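Local coordinates for protein L-asparaginase 1 (Escherichia coli, PDB 6NXC) that catalyses the hydrolysis of L-asparagine to L-aspartate and ammonia, as an allosteric homotetramer, at residues L257-Y262 with I285-L290; A118-F123 with T325-H330; I223-T228 with L333-D338. The protein carries 1 engineered substitution. All coordinates share one frame; numbering follows the deposited sequence.

Followed from the N terminus, the chain first sets down helix residues 118-123 in the N-terminal domain, then 223-228, the short strand and extended chain that lead over to the C-terminal domain. Contact 1 is the first to close, when 285-290 returns beside 257-262 as the next strand of one parallel sheet; it is nested inside the loops of both other contacts. Next 325-330 comes back to 118-123 and closes contact 2, bringing a helix from each domain together. Finally 333-338 meets 223-228 in contact 3, whose loop crosses that of contact 2. Helix 322-333 touches all three contacts: Thr325 and Leu329 pack on Ile258 of contact 1, while His330 lies against Ile227 of contact 3.

Contact 1: L257-Y262 with I285-L290; sequences LILRSY and IVVVNL. With ASN (asparagine), chain O.
The Asn289 carboxamide is met at its oxygen by Ser261: OG lies in the carbonyl plane, 2.5 Å from OD1, a hydrogen bond short enough for the exact length to be taken with caution. With CG anti to the backbone N (chi1 -167°), Asn289 brings OD1 over to the neighbouring strand, and ND2 is taken up by Gly265 O. The other flat group, the Arg260 guanidinium, receives the bound asparagine at its edge and in its plane: one carboxylate oxygen, O, accepts from NE at 2.7 Å and from NH2 at 2.9 Å. Arg260 belongs to the allosteric activator site, and its NH1 is held by Thr236. Both groups stand on a parallel pair of strands, the two ends of a beta-alpha-beta unit crossing through helix 271-282. Leu257, Leu259 and Ser261 give their N-H to the carbonyls of Val286, Val288 and Leu290, while Leu257 O and Leu259 O accept from the N-H of Val288 and Leu290. On the Arg260 side of the sheet, Ile258 CG2 presses tightly on Leu290 CD1 at 3.5 Å, beneath helix 322-333; on the Asn289 side, Leu259 CD1 lies 4.0 Å from Val287 CG1.

Contact 2: A118-F123 with T325-H330; sequences ASALSF and TLTKLH
Thr327 is the first residue of 325-330 to reach helix 118-123, and it comes in directly over Ala120. It lays its CB 3.6 Å from Ala120 CA and its CG2 3.8 Å from Ala120 CB, on the backbone and methyl of a residue whose short side chain leaves room for the segment axes to come to 8.4 Å. Chi1 of 60° sets OG1 between the Thr327 backbone N and carbonyl carbon, from where it can bond back to Glu323 O one turn earlier in its own helix. The same oxygen makes van der Waals contact with Ser119 CB at 3.4 Å and meets the rim of the Phe123 ring at CE2, near the ring plane; Ser119 OG turns to Ala115 O instead.

Lys328 follows and takes one face of that ring. Its CB stands 4.1 Å from the ring centroid, 24° off the normal, a CH-pi contact, and CG continues over CE1 and CZ. Beyond CG the chain stays extended, carrying NZ past the phenyl to a salt bridge with Glu353 and to the carbonyls of Gln348 and Met346. The opposite face of Phe123 has Ser122 OG offset toward its rim, a hydroxyl that also donates to Ser119 O at 2.7 Å. An alanine in place of Phe123 is likely to open a gap between the Lys328 methylenes and Thr327 OG1, leaving the middle of the lysine chain without the face it lies on, though NZ would keep its own partners.

The helices run roughly parallel, 36° apart, one from the N-terminal and one from the C-terminal domain: a buried helix-helix contact at the domain interface of the two-domain asparaginase fold.

Contact 3: I223-T228 with L333-D338; sequences IVHPIT and LSQELD
The loop that leaves helix 322-333 begins with Ser334 and Gln335, and both take hold of the chain that connects the two domains, at residues His225 to Thr228. Ser334 uses its hydroxyl. Thr228 N donates to Ser334 OG at 3.0 Å in a nearly straight bond (170°), Thr228 OG1 comes within 3.1 Å of the same oxygen, and Ser334 OG is also bonded to His330 O in the last turn of the helix. Ser334 CB rests against Pro226 O at 3.4 Å.

Gln335 works with both ends of its amide. The chain bends at chi2 (-31°), which folds the carboxamide back toward Pro226 instead of letting it extend. NE2 donates to Pro226 O at 2.9 Å, with that oxygen in the amide plane and NE2 in the carbonyl plane; a second bond, to Tyr331 O, further fixes the amide's rotation. OE1 accepts from His225 ND1 at 3.0 Å in a weak bond, bent to 130° at the hydrogen; the ring and amide planes are nearly perpendicular. The His225 ring also packs edge-to-face with Tyr331.

The contact lies at the surface, while Ile227 is buried among Trp88 of helix 85-98, Ala120 and Met124 of helix 114-124, and Tyr331 of helix 322-333. At the start of the segment, strand 223-224 pairs antiparallel with 125-126.

Contact 1: L257-Y262 with I285-L290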
loop_
_atom_site.group_PDB
_atom_site.type_symbol
_atom_site.label_atom_id
_atom_site.label_comp_id
_atom_site.label_asym_id
_atom_site.label_seq_id
_atom_site.Cartn_x
_atom_site.Cartn_y
_atom_site.Cartn_z
ATOM N N LEU B 257 -15.013 18.522 25.129
ATOM C CA LEU B 257 -15.043 18.836 23.712
ATOM C C LEU B 257 -13.831 18.144 23.073
ATOM O O LEU B 257 -12.696 18.348 23.537
ATOM C CB LEU B 257 -14.892 20.344 23.823
ATOM C CG LEU B 257 -15.773 21.161 22.945
ATOM C CD1 LEU B 257 -15.794 22.570 23.500
ATOM C CD2 LEU B 257 -15.120 21.056 21.572
ATOM N N ILE B 258 -14.032 17.529 21.904
ATOM C CA ILE B 258 -12.979 16.964 21.026
ATOM C C ILE B 258 -12.923 17.886 19.835
ATOM O O ILE B 258 -13.988 18.181 19.270
ATOM C CB ILE B 258 -13.314 15.529 20.626
ATOM C CG1 ILE B 258 -13.375 14.602 21.833
ATOM C CG2 ILE B 258 -12.325 15.056 19.618
ATOM C CD1 ILE B 258 -13.807 13.219 21.478
ATOM N N LEU B 259 -11.733 18.455 19.590
ATOM C CA LEU B 259 -11.465 19.284 18.420
ATOM C C LEU B 259 -10.752 18.388 17.397
ATOM O O LEU B 259 -9.675 17.865 17.675
ATOM C CB LEU B 259 -10.512 20.437 18.729
ATOM C CG LEU B 259 -10.902 21.345 19.868
ATOM C CD1 LEU B 259 -9.854 22.422 20.035
ATOM C CD2 LEU B 259 -12.273 21.936 19.710
ATOM N N ARG B 260 -11.368 18.225 16.258
ATOM C CA ARG B 260 -10.689 17.602 15.079
ATOM C C ARG B 260 -9.974 18.670 14.333
ATOM O O ARG B 260 -10.563 19.243 13.444
ATOM C CB ARG B 260 -11.684 16.842 14.230
ATOM C CG ARG B 260 -12.475 15.750 14.923
ATOM C CD ARG B 260 -13.422 14.924 14.060
ATOM N NE ARG B 260 -12.754 14.337 12.941
ATOM C CZ ARG B 260 -12.828 14.739 11.661
ATOM N NH1 ARG B 260 -13.649 15.727 11.285
ATOM N NH2 ARG B 260 -12.089 14.103 10.764
ATOM N N SER B 261 -8.738 18.953 14.690
ATOM C CA SER B 261 -7.997 20.097 14.102
ATOM C C SER B 261 -7.217 19.680 12.878
ATOM O O SER B 261 -7.088 18.475 12.563
ATOM C CB SER B 261 -6.979 20.621 15.109
ATOM O OG SER B 261 -7.653 21.050 16.230
ATOM N N TYR B 262 -6.585 20.657 12.272
ATOM C CA TYR B 262 -5.767 20.410 11.063
ATOM C C TYR B 262 -4.417 19.813 11.445
ATOM O O TYR B 262 -3.748 20.227 12.440
ATOM C CB TYR B 262 -5.523 21.730 10.333
ATOM C CG TYR B 262 -6.741 22.543 9.946
ATOM C CD1 TYR B 262 -7.822 22.056 9.265
ATOM C CD2 TYR B 262 -6.754 23.889 10.343
ATOM C CE1 TYR B 262 -8.885 22.879 8.894
ATOM C CE2 TYR B 262 -7.798 24.718 9.992
ATOM C CZ TYR B 262 -8.900 24.191 9.314
ATOM O OH TYR B 262 -9.906 25.005 8.879
ATOM N N ILE B 285 -14.546 22.257 31.629
ATOM C CA ILE B 285 -14.718 21.397 30.439
ATOM C C ILE B 285 -13.347 20.871 29.986
ATOM O O ILE B 285 -12.340 21.641 29.953
ATOM C CB ILE B 285 -15.454 22.203 29.373
ATOM C CG1 ILE B 285 -16.891 22.555 29.771
ATOM C CG2 ILE B 285 -15.371 21.463 28.059
ATOM C CD1 ILE B 285 -17.483 23.580 28.926
ATOM N N VAL B 286 -13.228 19.548 29.713
ATOM C CA VAL B 286 -11.981 18.929 29.198
ATOM C C VAL B 286 -11.965 19.128 27.688
ATOM O O VAL B 286 -12.831 18.573 26.994
ATOM C CB VAL B 286 -11.893 17.448 29.582
ATOM C CG1 VAL B 286 -10.671 16.827 28.904
ATOM C CG2 VAL B 286 -11.894 17.294 31.110
ATOM N N VAL B 287 -11.049 19.933 27.188
ATOM C CA VAL B 287 -10.932 20.168 25.729
ATOM C C VAL B 287 -9.688 19.421 25.213
ATOM O O VAL B 287 -8.562 19.715 25.673
ATOM C CB VAL B 287 -10.899 21.661 25.382
ATOM C CG1 VAL B 287 -10.861 21.895 23.913
ATOM C CG2 VAL B 287 -12.063 22.332 26.008
ATOM N N VAL B 288 -9.894 18.464 24.311
ATOM C CA VAL B 288 -8.839 17.586 23.734
ATOM C C VAL B 288 -8.648 17.916 22.250
ATOM O O VAL B 288 -9.592 17.847 21.513
ATOM C CB VAL B 288 -9.162 16.114 23.992
ATOM C CG1 VAL B 288 -7.994 15.252 23.599
ATOM C CG2 VAL B 288 -9.429 15.899 25.446
ATOM N N ASN B 289 -7.399 18.130 21.859
ATOM C CA ASN B 289 -7.013 18.441 20.476
ATOM C C ASN B 289 -6.562 17.130 19.801
ATOM O O ASN B 289 -5.565 16.575 20.236
ATOM C CB ASN B 289 -5.865 19.453 20.467
ATOM C CG ASN B 289 -5.635 20.042 19.078
ATOM O OD1 ASN B 289 -6.540 20.001 18.254
ATOM N ND2 ASN B 289 -4.547 20.770 18.950
ATOM N N LEU B 290 -7.238 16.725 18.717
ATOM C CA LEU B 290 -6.838 15.571 17.844
ATOM C C LEU B 290 -6.559 16.055 16.429
ATOM O O LEU B 290 -7.018 17.119 16.067
ATOM C CB LEU B 290 -7.968 14.547 17.742
ATOM C CG LEU B 290 -8.494 14.032 19.049
ATOM C CD1 LEU B 290 -9.595 13.040 18.854
ATOM C CD2 LEU B 290 -7.426 13.454 19.931
HETATM N N ASN O . -8.529 11.191 12.894
HETATM C CA ASN O . -9.593 10.703 11.912
HETATM C C ASN O . -10.923 11.389 12.251
HETATM O O ASN O . -10.779 12.550 12.824
HETATM C CB ASN O . -9.698 9.171 11.960
HETATM C CG ASN O . -10.239 8.627 13.276
HETATM O OD1 ASN O . -10.086 9.260 14.304
HETATM N ND2 ASN O . -10.972 7.539 13.247
HETATM O OXT ASN O . -12.078 10.801 11.980
#

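Contact 2: A118-F123 with T325-H330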
loop_
_atom_site.group_PDB
_atom_site.type_symbol
_atom_site.label_atom_id
_atom_site.label_comp_id
_atom_site.label_asym_id
_atom_site.label_seq_id
_atom_site.Cartn_x
_atom_site.Cartn_y
_atom_site.Cartn_z
ATOM N N ALA B 118 -14.886 -1.514 20.516
ATOM C CA ALA B 118 -13.610 -2.116 20.885
ATOM C C ALA B 118 -12.858 -1.135 21.735
ATOM O O ALA B 118 -12.178 -1.546 22.727
ATOM C CB ALA B 118 -12.863 -2.495 19.621
ATOM N N SER B 119 -12.828 0.109 21.357
ATOM C CA SER B 119 -12.120 1.169 22.117
ATOM C C SER B 119 -12.737 1.280 23.531
ATOM O O SER B 119 -11.980 1.262 24.547
ATOM C CB SER B 119 -12.219 2.497 21.376
ATOM O OG SER B 119 -11.513 2.363 20.130
ATOM N N ALA B 120 -14.030 1.341 23.650
ATOM C CA ALA B 120 -14.660 1.451 24.996
ATOM C C ALA B 120 -14.306 0.264 25.869
ATOM O O ALA B 120 -13.939 0.488 27.059
ATOM C CB ALA B 120 -16.110 1.618 24.878
ATOM N N LEU B 121 -14.431 -0.942 25.346
ATOM C CA LEU B 121 -14.170 -2.138 26.163
ATOM C C LEU B 121 -12.743 -2.088 26.672
ATOM O O LEU B 121 -12.462 -2.562 27.786
ATOM C CB LEU B 121 -14.458 -3.441 25.402
ATOM C CG LEU B 121 -15.924 -3.629 25.073
ATOM C CD1 LEU B 121 -16.065 -4.849 24.201
ATOM C CD2 LEU B 121 -16.775 -3.762 26.366
ATOM N N SER B 122 -11.779 -1.591 25.873
ATOM C CA SER B 122 -10.382 -1.530 26.265
ATOM C C SER B 122 -10.177 -0.777 27.592
ATOM O O SER B 122 -9.363 -1.174 28.409
ATOM C CB SER B 122 -9.435 -1.001 25.206
ATOM O OG SER B 122 -9.510 0.384 25.037
ATOM N N PHE B 123 -10.792 0.371 27.751
ATOM C CA PHE B 123 -10.736 1.195 28.978
ATOM C C PHE B 123 -11.552 0.605 30.099
ATOM O O PHE B 123 -11.056 0.650 31.220
ATOM C CB PHE B 123 -11.236 2.608 28.650
ATOM C CG PHE B 123 -10.364 3.240 27.607
ATOM C CD1 PHE B 123 -9.078 3.586 27.902
ATOM C CD2 PHE B 123 -10.855 3.547 26.344
ATOM C CE1 PHE B 123 -8.267 4.175 26.940
ATOM C CE2 PHE B 123 -10.071 4.160 25.404
ATOM C CZ PHE B 123 -8.767 4.444 25.693
ATOM N N THR B 325 -10.421 8.501 21.751
ATOM C CA THR B 325 -10.589 9.732 22.576
ATOM C C THR B 325 -12.023 9.840 23.199
ATOM O O THR B 325 -12.194 10.145 24.422
ATOM C CB THR B 325 -10.272 10.980 21.734
ATOM O OG1 THR B 325 -8.904 10.784 21.316
ATOM C CG2 THR B 325 -10.402 12.232 22.566
ATOM N N LEU B 326 -13.076 9.637 22.405
ATOM C CA LEU B 326 -14.449 9.660 22.849
ATOM C C LEU B 326 -14.604 8.654 23.993
ATOM O O LEU B 326 -15.215 9.033 25.039
ATOM C CB LEU B 326 -15.385 9.362 21.665
ATOM C CG LEU B 326 -16.833 9.478 22.071
ATOM C CD1 LEU B 326 -17.228 10.939 22.237
ATOM C CD2 LEU B 326 -17.785 8.744 21.171
ATOM N N THR B 327 -14.162 7.381 23.762
ATOM C CA THR B 327 -14.445 6.333 24.738
ATOM C C THR B 327 -13.582 6.620 25.974
ATOM O O THR B 327 -14.027 6.348 27.029
ATOM C CB THR B 327 -14.349 4.953 24.114
ATOM O OG1 THR B 327 -13.012 4.853 23.635
ATOM C CG2 THR B 327 -15.337 4.804 23.003
ATOM N N LYS B 328 -12.342 7.129 25.831
ATOM C CA LYS B 328 -11.446 7.407 26.942
ATOM C C LYS B 328 -12.090 8.497 27.830
ATOM O O LYS B 328 -12.014 8.405 29.061
ATOM C CB LYS B 328 -10.097 7.908 26.440
ATOM C CG LYS B 328 -8.969 7.843 27.466
ATOM C CD LYS B 328 -7.644 8.214 26.829
ATOM C CE LYS B 328 -6.525 8.167 27.799
ATOM N NZ LYS B 328 -5.242 8.502 27.139
ATOM N N LEU B 329 -12.719 9.517 27.204
ATOM C CA LEU B 329 -13.379 10.623 27.994
ATOM C C LEU B 329 -14.576 10.032 28.738
ATOM O O LEU B 329 -14.723 10.326 29.885
ATOM C CB LEU B 329 -13.826 11.727 27.059
ATOM C CG LEU B 329 -12.660 12.586 26.605
ATOM C CD1 LEU B 329 -13.087 13.404 25.419
ATOM C CD2 LEU B 329 -12.234 13.463 27.775
ATOM N N HIS B 330 -15.391 9.206 28.078
ATOM C CA HIS B 330 -16.542 8.491 28.703
ATOM C C HIS B 330 -16.029 7.750 29.899
ATOM O O HIS B 330 -16.620 7.865 31.040
ATOM C CB HIS B 330 -17.283 7.537 27.796
ATOM C CG HIS B 330 -18.292 8.266 26.943
ATOM N ND1 HIS B 330 -19.595 8.452 27.374
ATOM C CD2 HIS B 330 -18.244 8.741 25.698
ATOM C CE1 HIS B 330 -20.237 9.099 26.433
ATOM N NE2 HIS B 330 -19.453 9.255 25.395
#

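Contact 3: I223-T228 with L333-D338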
loop_
_atom_site.group_PDB
_atom_site.type_symbol
_atom_site.label_atom_id
_atom_site.label_comp_id
_atom_site.label_asym_id
_atom_site.label_seq_id
_atom_site.Cartn_x
_atom_site.Cartn_y
_atom_site.Cartn_z
ATOM N N ILE B 223 -11.929 -6.496 36.511
ATOM C CA ILE B 223 -12.700 -5.400 37.125
ATOM C C ILE B 223 -13.364 -4.601 36.011
ATOM O O ILE B 223 -12.671 -4.252 35.066
ATOM C CB ILE B 223 -11.826 -4.549 38.047
ATOM C CG1 ILE B 223 -11.439 -5.379 39.284
ATOM C CG2 ILE B 223 -12.566 -3.275 38.417
ATOM C CD1 ILE B 223 -10.288 -4.795 40.107
ATOM N N VAL B 224 -14.681 -4.442 36.069
ATOM C CA VAL B 224 -15.348 -3.634 35.021
ATOM C C VAL B 224 -15.592 -2.190 35.514
ATOM O O VAL B 224 -16.258 -2.007 36.535
ATOM C CB VAL B 224 -16.624 -4.278 34.511
ATOM C CG1 VAL B 224 -17.188 -3.284 33.482
ATOM C CG2 VAL B 224 -16.346 -5.659 33.914
ATOM N N HIS B 225 -14.933 -1.190 34.912
ATOM C CA HIS B 225 -15.136 0.224 35.291
ATOM C C HIS B 225 -16.393 0.649 34.573
ATOM O O HIS B 225 -16.606 0.314 33.392
ATOM C CB HIS B 225 -14.000 1.119 34.844
ATOM C CG HIS B 225 -12.769 0.880 35.633
ATOM N ND1 HIS B 225 -12.576 1.383 36.896
ATOM C CD2 HIS B 225 -11.629 0.225 35.303
ATOM C CE1 HIS B 225 -11.403 0.952 37.360
ATOM N NE2 HIS B 225 -10.793 0.266 36.390
ATOM N N PRO B 226 -17.314 1.353 35.275
ATOM C CA PRO B 226 -18.524 1.817 34.597
ATOM C C PRO B 226 -18.195 2.816 33.494
ATOM O O PRO B 226 -17.333 3.590 33.600
ATOM C CB PRO B 226 -19.320 2.495 35.768
ATOM C CG PRO B 226 -18.180 3.030 36.644
ATOM C CD PRO B 226 -17.155 1.877 36.633
ATOM N N ILE B 227 -19.007 2.816 32.435
ATOM C CA ILE B 227 -18.987 3.902 31.430
ATOM C C ILE B 227 -20.432 4.325 31.348
ATOM O O ILE B 227 -21.380 3.468 31.133
ATOM C CB ILE B 227 -18.419 3.641 30.020
ATOM C CG1 ILE B 227 -16.913 3.694 29.861
ATOM C CG2 ILE B 227 -18.939 4.723 29.054
ATOM C CD1 ILE B 227 -16.442 3.559 28.390
ATOM N N THR B 228 -20.662 5.602 31.618
ATOM C CA THR B 228 -22.009 6.180 31.543
ATOM C C THR B 228 -22.082 7.149 30.361
ATOM O O THR B 228 -21.038 7.685 29.901
ATOM C CB THR B 228 -22.423 6.878 32.849
ATOM O OG1 THR B 228 -21.540 7.983 32.989
ATOM C CG2 THR B 228 -22.324 6.063 34.111
ATOM N N LEU B 333 -14.521 10.423 32.723
ATOM C CA LEU B 333 -15.569 11.263 33.374
ATOM C C LEU B 333 -16.449 10.377 34.251
ATOM O O LEU B 333 -17.094 10.916 35.114
ATOM C CB LEU B 333 -16.457 11.917 32.322
ATOM C CG LEU B 333 -15.782 12.957 31.428
ATOM C CD1 LEU B 333 -16.608 13.393 30.253
ATOM C CD2 LEU B 333 -15.479 14.137 32.270
ATOM N N SER B 334 -16.558 9.097 33.946
ATOM C CA SER B 334 -17.440 8.166 34.714
ATOM C C SER B 334 -16.687 7.688 35.960
ATOM O O SER B 334 -17.334 6.932 36.742
ATOM C CB SER B 334 -17.850 6.967 33.844
ATOM O OG SER B 334 -18.558 7.400 32.687
ATOM N N GLN B 335 -15.398 7.994 36.119
ATOM C CA GLN B 335 -14.573 7.449 37.266
ATOM C C GLN B 335 -14.550 8.515 38.371
ATOM O O GLN B 335 -15.089 9.625 38.225
ATOM C CB GLN B 335 -13.146 7.004 36.906
ATOM C CG GLN B 335 -12.933 5.871 35.876
ATOM C CD GLN B 335 -14.038 4.823 35.865
ATOM O OE1 GLN B 335 -14.052 4.024 36.803
ATOM N NE2 GLN B 335 -14.958 4.788 34.837
ATOM N N GLU B 336 -14.001 8.153 39.528
ATOM C CA GLU B 336 -13.913 9.081 40.683
ATOM C C GLU B 336 -12.666 9.956 40.527
ATOM O O GLU B 336 -11.724 9.774 41.274
ATOM C CB GLU B 336 -13.894 8.255 41.977
ATOM C CG GLU B 336 -15.274 7.726 42.334
ATOM C CD GLU B 336 -16.395 8.724 42.594
ATOM O OE1 GLU B 336 -17.556 8.280 42.669
ATOM O OE2 GLU B 336 -16.130 9.933 42.720
ATOM N N LEU B 337 -12.662 10.872 39.571
ATOM C CA LEU B 337 -11.447 11.665 39.256
ATOM C C LEU B 337 -11.845 13.130 39.188
ATOM O O LEU B 337 -12.800 13.386 38.569
ATOM C CB LEU B 337 -10.887 11.209 37.897
ATOM C CG LEU B 337 -10.501 9.740 37.855
ATOM C CD1 LEU B 337 -10.141 9.306 36.451
ATOM C CD2 LEU B 337 -9.386 9.405 38.847
ATOM N N ASP B 338 -10.952 14.049 39.568
ATOM C CA ASP B 338 -11.210 15.479 39.392
ATOM C C ASP B 338 -10.737 15.937 37.985
ATOM O O ASP B 338 -10.032 15.197 37.338
ATOM C CB ASP B 338 -10.603 16.173 40.611
ATOM C CG ASP B 338 -9.106 16.294 40.635
ATOM O OD1 ASP B 338 -8.476 16.086 39.608
ATOM O OD2 ASP B 338 -8.572 16.601 41.723
#